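Local coordinates for fasciclin-1 (Drosophila melanogaster, PDB 1O70), which acts as a neural cell adhesion molecule at the cell surface, represented here by the third and fourth of its FAS1 domains, at residues V48-S54 with N144-I150; P169-T174 with V198-W204; I280-K284 with P306-E310. The contacts are given in a common frame with arbitrary orientation. Residue numbers count along the deposited sequence, not the author numbering.

Contact 1: residues V48-S54 with N144-I150; sequences VTILAPS and NGYVHII
Residues 48-53 and 145-150 are extended neighbouring strands that run parallel. Their short axes come within 4.5 Å, with 30° between their directions. The register pairs Ile-50 with Val-147, Leu-51 with His-148, Ala-52 with Ile-149 and Pro-53 with Ile-150, at CA-CA distances of 4.7 to 5.0 Å. The hydrogen bonds alternate along the pair. Ile-50 N donates to Tyr-146 O (3.1 Å) and His-148 N to Ile-50 O (3.0 Å). Ala-52 N donates to His-148 O (2.8 Å) and Ile-150 N to Ala-52 O (3.1 Å). Ser-54 N ends the ladder on Ile-150 O (2.8 Å), and Val-48 N begins it on Asn-144 O (3.1 Å). Water 1 donates to Val-48 O (2.6 Å) and Tyr-146 O (2.9 Å), linking the two backbones there. This is the parallel pair within the mixed sheet of the third FAS1 domain, joining its first and last strands. Ile-50, Ala-52, Val-147 and Ile-149 share one face, covered in part by helix 21-33; Ile-50 CB lies 4.1 Å from Val-147 CG2. Thr-49, Leu-51, His-148 and Ile-150 share the other. There Ile-150, with chi1 p and chi2 t, brings CD1 to 4.2 Å from Leu-51 CB. Leu-51 CD2 meets the edge of the His-148 ring, 3.9 Å from His-148 CD2. His-148 NE2 bonds to Leu-86 O, and Ser-54 OG caps Ala-57 N.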
loop_
_atom_site.group_PDB
_atom_site.type_symbol
_atom_site.label_atom_id
_atom_site.label_comp_id
_atom_site.label_asym_id
_atom_site.label_seq_id
_atom_site.Cartn_x
_atom_site.Cartn_y
_atom_site.Cartn_z
ATOM N N VAL A 48 4.957 8.419 20.979
ATOM C CA VAL A 48 5.483 8.351 19.620
ATOM C C VAL A 48 6.423 7.166 19.394
ATOM O O VAL A 48 7.252 6.847 20.244
ATOM C CB VAL A 48 6.235 9.665 19.262
ATOM C CG1 VAL A 48 7.366 9.912 20.254
ATOM C CG2 VAL A 48 6.774 9.596 17.834
ATOM N N THR A 49 6.274 6.508 18.248
ATOM C CA THR A 49 7.122 5.382 17.889
ATOM C C THR A 49 7.688 5.672 16.506
ATOM O O THR A 49 6.955 5.949 15.554
ATOM C CB THR A 49 6.345 4.050 17.869
ATOM O OG1 THR A 49 5.891 3.758 19.190
ATOM C CG2 THR A 49 7.237 2.910 17.395
ATOM N N ILE A 50 9.007 5.613 16.416
ATOM C CA ILE A 50 9.706 5.903 15.184
ATOM C C ILE A 50 10.245 4.646 14.521
ATOM O O ILE A 50 10.806 3.770 15.188
ATOM C CB ILE A 50 10.885 6.852 15.465
ATOM C CG1 ILE A 50 10.351 8.147 16.079
ATOM C CG2 ILE A 50 11.683 7.104 14.187
ATOM C CD1 ILE A 50 11.425 9.153 16.457
ATOM N N LEU A 51 10.057 4.554 13.206
ATOM C CA LEU A 51 10.577 3.427 12.441
ATOM C C LEU A 51 11.759 4.042 11.722
ATOM O O LEU A 51 11.588 4.730 10.719
ATOM C CB LEU A 51 9.551 2.913 11.420
ATOM C CG LEU A 51 8.214 2.389 11.972
ATOM C CD1 LEU A 51 7.453 1.681 10.852
ATOM C CD2 LEU A 51 8.454 1.404 13.124
ATOM N N ALA A 52 12.957 3.827 12.258
ATOM C CA ALA A 52 14.156 4.398 11.669
ATOM C C ALA A 52 14.830 3.452 10.687
ATOM O O ALA A 52 15.275 2.368 11.058
ATOM C CB ALA A 52 15.136 4.792 12.765
ATOM N N PRO A 53 14.895 3.849 9.411
ATOM C CA PRO A 53 15.531 3.013 8.389
ATOM C C PRO A 53 17.008 2.860 8.727
ATOM O O PRO A 53 17.630 3.804 9.220
ATOM C CB PRO A 53 15.354 3.825 7.105
ATOM C CG PRO A 53 14.130 4.638 7.370
ATOM C CD PRO A 53 14.278 5.043 8.811
ATOM N N SER A 54 17.568 1.680 8.470
ATOM C CA SER A 54 18.985 1.442 8.730
ATOM C C SER A 54 19.774 2.353 7.802
ATOM O O SER A 54 19.232 2.851 6.817
ATOM C CB SER A 54 19.350 -0.002 8.414
ATOM O OG SER A 54 19.248 -0.217 7.019
ATOM N N ASN A 144 8.847 8.594 25.342
ATOM C CA ASN A 144 7.417 8.481 25.101
ATOM C C ASN A 144 7.039 7.319 24.194
ATOM O O ASN A 144 5.935 7.286 23.659
ATOM C CB ASN A 144 6.892 9.789 24.502
ATOM C CG ASN A 144 6.995 10.945 25.469
ATOM O OD1 ASN A 144 6.455 10.892 26.576
ATOM N ND2 ASN A 144 7.693 11.999 25.062
ATOM N N GLY A 145 7.945 6.366 24.007
ATOM C CA GLY A 145 7.614 5.242 23.153
ATOM C C GLY A 145 8.759 4.318 22.799
ATOM O O GLY A 145 9.541 3.922 23.664
ATOM N N TYR A 146 8.854 3.965 21.523
ATOM C CA TYR A 146 9.900 3.070 21.080
ATOM C C TYR A 146 10.475 3.456 19.727
ATOM O O TYR A 146 10.026 4.400 19.077
ATOM C CB TYR A 146 9.380 1.628 21.003
ATOM C CG TYR A 146 8.834 1.085 22.314
ATOM C CD1 TYR A 146 7.528 1.364 22.715
ATOM C CD2 TYR A 146 9.629 0.303 23.158
ATOM C CE1 TYR A 146 7.023 0.882 23.920
ATOM C CE2 TYR A 146 9.137 -0.189 24.371
ATOM C CZ TYR A 146 7.834 0.104 24.747
ATOM O OH TYR A 146 7.331 -0.358 25.944
ATOM N N VAL A 147 11.495 2.711 19.324
ATOM C CA VAL A 147 12.149 2.904 18.049
ATOM C C VAL A 147 12.493 1.523 17.525
ATOM O O VAL A 147 12.925 0.656 18.284
ATOM C CB VAL A 147 13.435 3.715 18.201
ATOM C CG1 VAL A 147 14.288 3.565 16.947
ATOM C CG2 VAL A 147 13.103 5.174 18.436
ATOM N N HIS A 148 12.296 1.326 16.231
ATOM C CA HIS A 148 12.599 0.053 15.589
ATOM C C HIS A 148 13.352 0.371 14.304
ATOM O O HIS A 148 13.040 1.354 13.622
ATOM C CB HIS A 148 11.314 -0.672 15.210
ATOM C CG HIS A 148 10.343 -0.838 16.339
ATOM N ND1 HIS A 148 10.528 -1.758 17.351
ATOM C CD2 HIS A 148 9.156 -0.237 16.593
ATOM C CE1 HIS A 148 9.495 -1.721 18.175
ATOM N NE2 HIS A 148 8.648 -0.806 17.736
ATOM N N ILE A 149 14.323 -0.462 13.951
ATOM C CA ILE A 149 15.078 -0.241 12.725
ATOM C C ILE A 149 14.564 -1.141 11.597
ATOM O O ILE A 149 14.430 -2.354 11.771
ATOM C CB ILE A 149 16.604 -0.481 12.944
ATOM C CG1 ILE A 149 17.177 0.599 13.865
ATOM C CG2 ILE A 149 17.363 -0.348 11.626
ATOM C CD1 ILE A 149 16.718 0.531 15.278
ATOM N N ILE A 150 14.259 -0.540 10.450
ATOM C CA ILE A 150 13.772 -1.296 9.303
ATOM C C ILE A 150 14.791 -1.245 8.176
ATOM O O ILE A 150 15.597 -0.317 8.099
ATOM C CB ILE A 150 12.404 -0.773 8.807
ATOM C CG1 ILE A 150 12.506 0.700 8.387
ATOM C CG2 ILE A 150 11.360 -0.953 9.900
ATOM C CD1 ILE A 150 11.169 1.291 7.930
HETATM O O HOH W 1 9.787 7.218 19.916
#

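Contact 2: residues P169-T174 with V198-W204; sequences PMMSDT and VPRDKGW. With SO4 (sulfate ion), chain C.
The start of a helix, reached directly from a strand of the fourth FAS1 domain, is fastened here to the turn that leads into helix 172-177. Residues 169-171 form a 3-10 segment. Arg-200 is the N-cap of helix 201-210. Asp-201 N donates to Met-170 O (3.0 Å). The Asp-201 carboxylate, with chi1 m, turns back to accept Ser-172 OG at OD2 (2.6 Å) and Asp-173 N at OD1 (2.7 Å). Thr-174 OG1 donates to Pro-199 O (2.9 Å) and accepts from Trp-204 NE1 (2.7 Å). Water 2 accepts from Thr-174 N (3.0 Å). Beside this polar network, Met-171 CG packs on Val-198 CG1 (3.9 Å). A sulfate, probably from the crystallisation liquor, takes Arg-200 NE (2.9 Å) and Lys-202 N (2.9 Å) on O2. Arg-200 also makes a cation-pi contact with Tyr-289. Met-170 and Met-171 rest on strands 298-303 and 284-295, and Leu-165 of helix 161-167 touches both Met-171 and Val-198.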
loop_
_atom_site.group_PDB
_atom_site.type_symbol
_atom_site.label_atom_id
_atom_site.label_comp_id
_atom_site.label_asym_id
_atom_site.label_seq_id
_atom_site.Cartn_x
_atom_site.Cartn_y
_atom_site.Cartn_z
ATOM N N PRO A 169 1.255 -10.749 0.406
ATOM C CA PRO A 169 0.306 -11.846 0.655
ATOM C C PRO A 169 -1.163 -11.456 0.498
ATOM O O PRO A 169 -2.016 -12.293 0.173
ATOM C CB PRO A 169 0.606 -12.262 2.098
ATOM C CG PRO A 169 1.986 -11.735 2.358
ATOM C CD PRO A 169 2.007 -10.426 1.628
ATOM N N MET A 170 -1.453 -10.185 0.744
ATOM C CA MET A 170 -2.818 -9.690 0.660
ATOM C C MET A 170 -3.359 -9.684 -0.768
ATOM O O MET A 170 -4.574 -9.714 -0.985
ATOM C CB MET A 170 -2.881 -8.281 1.237
ATOM C CG MET A 170 -4.270 -7.921 1.675
ATOM S SD MET A 170 -4.318 -6.430 2.655
ATOM C CE MET A 170 -4.603 -5.304 1.356
ATOM N N MET A 171 -2.434 -9.670 -1.723
ATOM C CA MET A 171 -2.745 -9.640 -3.141
ATOM C C MET A 171 -2.593 -10.997 -3.808
ATOM O O MET A 171 -2.803 -11.108 -5.012
ATOM C CB MET A 171 -1.831 -8.618 -3.840
ATOM C CG MET A 171 -2.004 -7.165 -3.339
ATOM S SD MET A 171 -0.872 -5.992 -4.124
ATOM C CE MET A 171 -1.092 -4.509 -3.153
ATOM N N SER A 172 -2.271 -12.024 -3.027
ATOM C CA SER A 172 -2.042 -13.371 -3.553
ATOM C C SER A 172 -3.077 -13.909 -4.550
ATOM O O SER A 172 -2.696 -14.508 -5.565
ATOM C CB SER A 172 -1.879 -14.370 -2.399
ATOM O OG SER A 172 -3.118 -14.972 -2.037
ATOM N N ASP A 173 -4.367 -13.699 -4.282
ATOM C CA ASP A 173 -5.400 -14.181 -5.196
ATOM C C ASP A 173 -5.372 -13.427 -6.519
ATOM O O ASP A 173 -5.303 -14.028 -7.596
ATOM C CB ASP A 173 -6.790 -14.060 -4.561
ATOM C CG ASP A 173 -7.073 -15.164 -3.562
ATOM O OD1 ASP A 173 -6.280 -16.108 -3.481
ATOM O OD2 ASP A 173 -8.089 -15.100 -2.850
ATOM N N THR A 174 -5.425 -12.104 -6.441
ATOM C CA THR A 174 -5.388 -11.310 -7.651
ATOM C C THR A 174 -4.097 -11.584 -8.430
ATOM O O THR A 174 -4.111 -11.625 -9.660
ATOM C CB THR A 174 -5.514 -9.798 -7.348
ATOM O OG1 THR A 174 -6.849 -9.510 -6.922
ATOM C CG2 THR A 174 -5.208 -8.970 -8.587
ATOM N N VAL A 198 -6.640 -3.452 -7.105
ATOM C CA VAL A 198 -6.493 -4.845 -6.711
ATOM C C VAL A 198 -7.386 -5.364 -5.593
ATOM O O VAL A 198 -7.278 -4.932 -4.450
ATOM C CB VAL A 198 -5.053 -5.135 -6.271
ATOM C CG1 VAL A 198 -4.931 -6.578 -5.870
ATOM C CG2 VAL A 198 -4.086 -4.796 -7.390
ATOM N N PRO A 199 -8.285 -6.307 -5.908
ATOM C CA PRO A 199 -9.143 -6.838 -4.846
ATOM C C PRO A 199 -8.253 -7.661 -3.891
ATOM O O PRO A 199 -7.396 -8.421 -4.338
ATOM C CB PRO A 199 -10.133 -7.717 -5.609
ATOM C CG PRO A 199 -10.211 -7.048 -6.970
ATOM C CD PRO A 199 -8.761 -6.734 -7.238
ATOM N N ARG A 200 -8.438 -7.497 -2.584
ATOM C CA ARG A 200 -7.645 -8.236 -1.608
ATOM C C ARG A 200 -8.162 -9.670 -1.550
ATOM O O ARG A 200 -9.239 -9.960 -2.065
ATOM C CB ARG A 200 -7.779 -7.600 -0.228
ATOM C CG ARG A 200 -9.206 -7.589 0.265
ATOM C CD ARG A 200 -9.367 -6.756 1.515
ATOM N NE ARG A 200 -8.594 -7.293 2.623
ATOM C CZ ARG A 200 -8.763 -6.931 3.891
ATOM N NH1 ARG A 200 -9.686 -6.026 4.208
ATOM N NH2 ARG A 200 -8.015 -7.474 4.843
ATOM N N ASP A 201 -7.403 -10.569 -0.926
ATOM C CA ASP A 201 -7.828 -11.960 -0.820
ATOM C C ASP A 201 -9.242 -12.078 -0.232
ATOM O O ASP A 201 -10.098 -12.772 -0.802
ATOM C CB ASP A 201 -6.827 -12.754 0.024
ATOM C CG ASP A 201 -5.629 -13.261 -0.795
ATOM O OD1 ASP A 201 -5.424 -12.801 -1.954
ATOM O OD2 ASP A 201 -4.881 -14.121 -0.272
ATOM N N LYS A 202 -9.493 -11.404 0.894
ATOM C CA LYS A 202 -10.812 -11.437 1.545
ATOM C C LYS A 202 -11.907 -11.111 0.517
ATOM O O LYS A 202 -13.010 -11.663 0.567
ATOM C CB LYS A 202 -10.871 -10.428 2.694
ATOM C CG LYS A 202 -12.075 -10.606 3.619
ATOM C CD LYS A 202 -12.230 -9.438 4.598
ATOM C CE LYS A 202 -10.946 -9.139 5.389
ATOM N NZ LYS A 202 -10.531 -10.215 6.339
ATOM N N GLY A 203 -11.588 -10.205 -0.406
ATOM C CA GLY A 203 -12.528 -9.838 -1.445
ATOM C C GLY A 203 -12.856 -11.017 -2.347
ATOM O O GLY A 203 -14.032 -11.275 -2.600
ATOM N N TRP A 204 -11.846 -11.734 -2.844
ATOM C CA TRP A 204 -12.127 -12.888 -3.699
ATOM C C TRP A 204 -12.816 -13.986 -2.888
ATOM O O TRP A 204 -13.648 -14.722 -3.431
ATOM C CB TRP A 204 -10.853 -13.447 -4.347
ATOM C CG TRP A 204 -10.326 -12.569 -5.461
ATOM C CD1 TRP A 204 -9.139 -11.889 -5.474
ATOM C CD2 TRP A 204 -10.985 -12.239 -6.704
ATOM N NE1 TRP A 204 -9.023 -11.156 -6.627
ATOM C CE2 TRP A 204 -10.132 -11.351 -7.396
ATOM C CE3 TRP A 204 -12.211 -12.603 -7.291
ATOM C CZ2 TRP A 204 -10.455 -10.824 -8.652
ATOM C CZ3 TRP A 204 -12.535 -12.068 -8.553
ATOM C CH2 TRP A 204 -11.655 -11.187 -9.212
HETATM S S SO4 C . -6.710 -10.507 3.389
HETATM O O1 SO4 C . -5.284 -10.611 3.101
HETATM O O2 SO4 C . -7.386 -9.893 2.235
HETATM O O3 SO4 C . -7.291 -11.836 3.631
HETATM O O4 SO4 C . -6.893 -9.660 4.584
HETATM O O HOH W 2 -5.976 -10.689 -3.875
#

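Contact 3: residues I280-K284 with P306-E310; sequences IWNYK and PLLEE
A tryptophan ring lies flat against a leucine of the C-terminal tail, with the leucine methylene almost exactly above the ring centre. Leu-307 CB is 3.8 Å from the centroid of the six-membered ring of Trp-281 and 4° off its normal, a CH-pi contact. Leu-307 CD2 covers the same ring system, 3.5 Å from Trp-281 CG. Trp-281 has chi1 t and chi2 near 70°, and Leu-307 has chi1 m and chi2 t. The two residues set the closest backbone approach, with CA atoms 7.2 Å apart, so side chains bridge the gap.

Residues 281-284 form a type II' beta turn between strands 276-281 and 284-295, a beta hairpin. Asn-282, at phi 53° and psi -120°, takes its second position. Lys-284 N donates to Trp-281 O (2.8 Å), and Trp-281 N to Lys-284 O (3.0 Å). The tail has no regular helix or strand, and Leu-307 centres an inverse gamma turn.

Further along, Trp-281 CZ3 comes 3.3 Å from Leu-308 N, and Trp-281 CH2 is 3.5 Å from Glu-309 CG. Lys-284 extends with chi2 to chi4 all t, and its NZ donates to Leu-308 O (2.9 Å). Arg-233 and His-234 hold the Leu-307 backbone through Leu-307 O and Leu-307 N. Leu-266 of strand 265-273 touches both Trp-281 and Leu-307. The hairpin thus binds the tail through aromatic and aliphatic surface, while one lysine bond to a backbone carbonyl adds polar hold without depending on the identity of the tail side chain.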
loop_
_atom_site.group_PDB
_atom_site.type_symbol
_atom_site.label_atom_id
_atom_site.label_comp_id
_atom_site.label_asym_id
_atom_site.label_seq_id
_atom_site.Cartn_x
_atom_site.Cartn_y
_atom_site.Cartn_z
ATOM N N ILE A 280 -17.443 3.994 -6.279
ATOM C CA ILE A 280 -18.785 3.741 -6.750
ATOM C C ILE A 280 -18.644 3.341 -8.204
ATOM O O ILE A 280 -18.273 4.147 -9.053
ATOM C CB ILE A 280 -19.642 5.007 -6.592
ATOM C CG1 ILE A 280 -19.758 5.340 -5.096
ATOM C CG2 ILE A 280 -21.020 4.800 -7.214
ATOM C CD1 ILE A 280 -20.334 6.701 -4.794
ATOM N N TRP A 281 -18.894 2.070 -8.467
ATOM C CA TRP A 281 -18.804 1.509 -9.804
ATOM C C TRP A 281 -20.179 0.942 -10.090
ATOM O O TRP A 281 -20.655 0.079 -9.352
ATOM C CB TRP A 281 -17.777 0.384 -9.827
ATOM C CG TRP A 281 -17.701 -0.337 -11.124
ATOM C CD1 TRP A 281 -17.211 0.142 -12.303
ATOM C CD2 TRP A 281 -18.103 -1.692 -11.371
ATOM N NE1 TRP A 281 -17.274 -0.839 -13.272
ATOM C CE2 TRP A 281 -17.811 -1.970 -12.726
ATOM C CE3 TRP A 281 -18.667 -2.696 -10.576
ATOM C CZ2 TRP A 281 -18.079 -3.209 -13.304
ATOM C CZ3 TRP A 281 -18.933 -3.937 -11.154
ATOM C CH2 TRP A 281 -18.632 -4.181 -12.508
ATOM N N ASN A 282 -20.811 1.410 -11.160
ATOM C CA ASN A 282 -22.153 0.959 -11.497
ATOM C C ASN A 282 -23.068 1.147 -10.282
ATOM O O ASN A 282 -23.237 2.261 -9.787
ATOM C CB ASN A 282 -22.146 -0.509 -11.926
ATOM C CG ASN A 282 -21.481 -0.721 -13.275
ATOM O OD1 ASN A 282 -21.259 0.231 -14.028
ATOM N ND2 ASN A 282 -21.170 -1.976 -13.592
ATOM N N TYR A 283 -23.652 0.061 -9.795
ATOM C CA TYR A 283 -24.536 0.157 -8.642
ATOM C C TYR A 283 -23.873 -0.358 -7.365
ATOM O O TYR A 283 -24.519 -0.519 -6.325
ATOM C CB TYR A 283 -25.839 -0.605 -8.923
ATOM C CG TYR A 283 -26.812 0.149 -9.814
ATOM C CD1 TYR A 283 -27.815 -0.526 -10.520
ATOM C CD2 TYR A 283 -26.747 1.543 -9.926
ATOM C CE1 TYR A 283 -28.732 0.167 -11.318
ATOM C CE2 TYR A 283 -27.656 2.246 -10.716
ATOM C CZ TYR A 283 -28.649 1.553 -11.411
ATOM O OH TYR A 283 -29.557 2.242 -12.192
ATOM N N LYS A 284 -22.572 -0.595 -7.440
ATOM C CA LYS A 284 -21.849 -1.091 -6.285
ATOM C C LYS A 284 -20.985 -0.033 -5.592
ATOM O O LYS A 284 -20.536 0.942 -6.199
ATOM C CB LYS A 284 -21.027 -2.317 -6.698
ATOM C CG LYS A 284 -21.926 -3.418 -7.258
ATOM C CD LYS A 284 -21.393 -4.827 -7.039
ATOM C CE LYS A 284 -22.419 -5.875 -7.499
ATOM N NZ LYS A 284 -21.971 -7.280 -7.203
ATOM N N PRO A 306 -14.020 -7.109 -5.774
ATOM C CA PRO A 306 -13.698 -6.913 -7.192
ATOM C C PRO A 306 -14.829 -6.261 -7.989
ATOM O O PRO A 306 -15.999 -6.423 -7.653
ATOM C CB PRO A 306 -13.394 -8.331 -7.665
ATOM C CG PRO A 306 -14.300 -9.162 -6.813
ATOM C CD PRO A 306 -14.162 -8.541 -5.457
ATOM N N LEU A 307 -14.477 -5.499 -9.019
ATOM C CA LEU A 307 -15.486 -4.863 -9.858
ATOM C C LEU A 307 -16.184 -5.983 -10.630
ATOM O O LEU A 307 -15.769 -6.330 -11.734
ATOM C CB LEU A 307 -14.823 -3.891 -10.832
ATOM C CG LEU A 307 -14.057 -2.770 -10.138
ATOM C CD1 LEU A 307 -13.253 -1.983 -11.152
ATOM C CD2 LEU A 307 -15.034 -1.871 -9.389
ATOM N N LEU A 308 -17.235 -6.551 -10.044
ATOM C CA LEU A 308 -17.954 -7.649 -10.675
ATOM C C LEU A 308 -19.465 -7.604 -10.436
ATOM O O LEU A 308 -19.919 -7.346 -9.321
ATOM C CB LEU A 308 -17.388 -8.981 -10.168
ATOM C CG LEU A 308 -17.593 -10.245 -11.010
ATOM C CD1 LEU A 308 -16.915 -10.085 -12.357
ATOM C CD2 LEU A 308 -17.025 -11.443 -10.270
ATOM N N GLU A 309 -20.233 -7.838 -11.497
ATOM C CA GLU A 309 -21.700 -7.868 -11.440
ATOM C C GLU A 309 -22.071 -9.309 -11.782
ATOM O O GLU A 309 -21.220 -10.055 -12.262
ATOM C CB GLU A 309 -22.292 -6.922 -12.488
ATOM C CG GLU A 309 -21.841 -5.484 -12.354
ATOM C CD GLU A 309 -22.363 -4.595 -13.467
ATOM O OE1 GLU A 309 -21.995 -4.825 -14.638
ATOM O OE2 GLU A 309 -23.141 -3.664 -13.168
ATOM N N GLU A 310 -23.310 -9.729 -11.543
ATOM C CA GLU A 310 -23.634 -11.109 -11.885
ATOM C C GLU A 310 -23.931 -11.272 -13.371
ATOM O O GLU A 310 -24.466 -12.292 -13.794
ATOM C CB GLU A 310 -24.798 -11.646 -11.047
ATOM C CG GLU A 310 -26.126 -10.967 -11.244
ATOM C CD GLU A 310 -27.245 -11.693 -10.514
ATOM O OE1 GLU A 310 -27.122 -11.905 -9.284
ATOM O OE2 GLU A 310 -28.244 -12.057 -11.172
#

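How the contacts relate
From the N terminus, contact 1 closes the first loop. Its segments enclose most of the sheet strands of the third FAS1 domain. The chain then passes into the fourth domain, where contact 2 closes a shorter loop and contact 3 a later one. The three follow in series; none nests in or crosses another. Contact 1 stands apart, its centre about 29 Å from that of contact 2 and about 41 Å from that of contact 3. Contacts 2 and 3 reach the same sheet and touch through Pro-306. Pro-306 CA is 3.5 Å from Pro-199 CG, and Pro-306 CB is 3.7 Å from Trp-204 CH2. The tail after strand 298-303 therefore joins helix 201-210 to the hairpin.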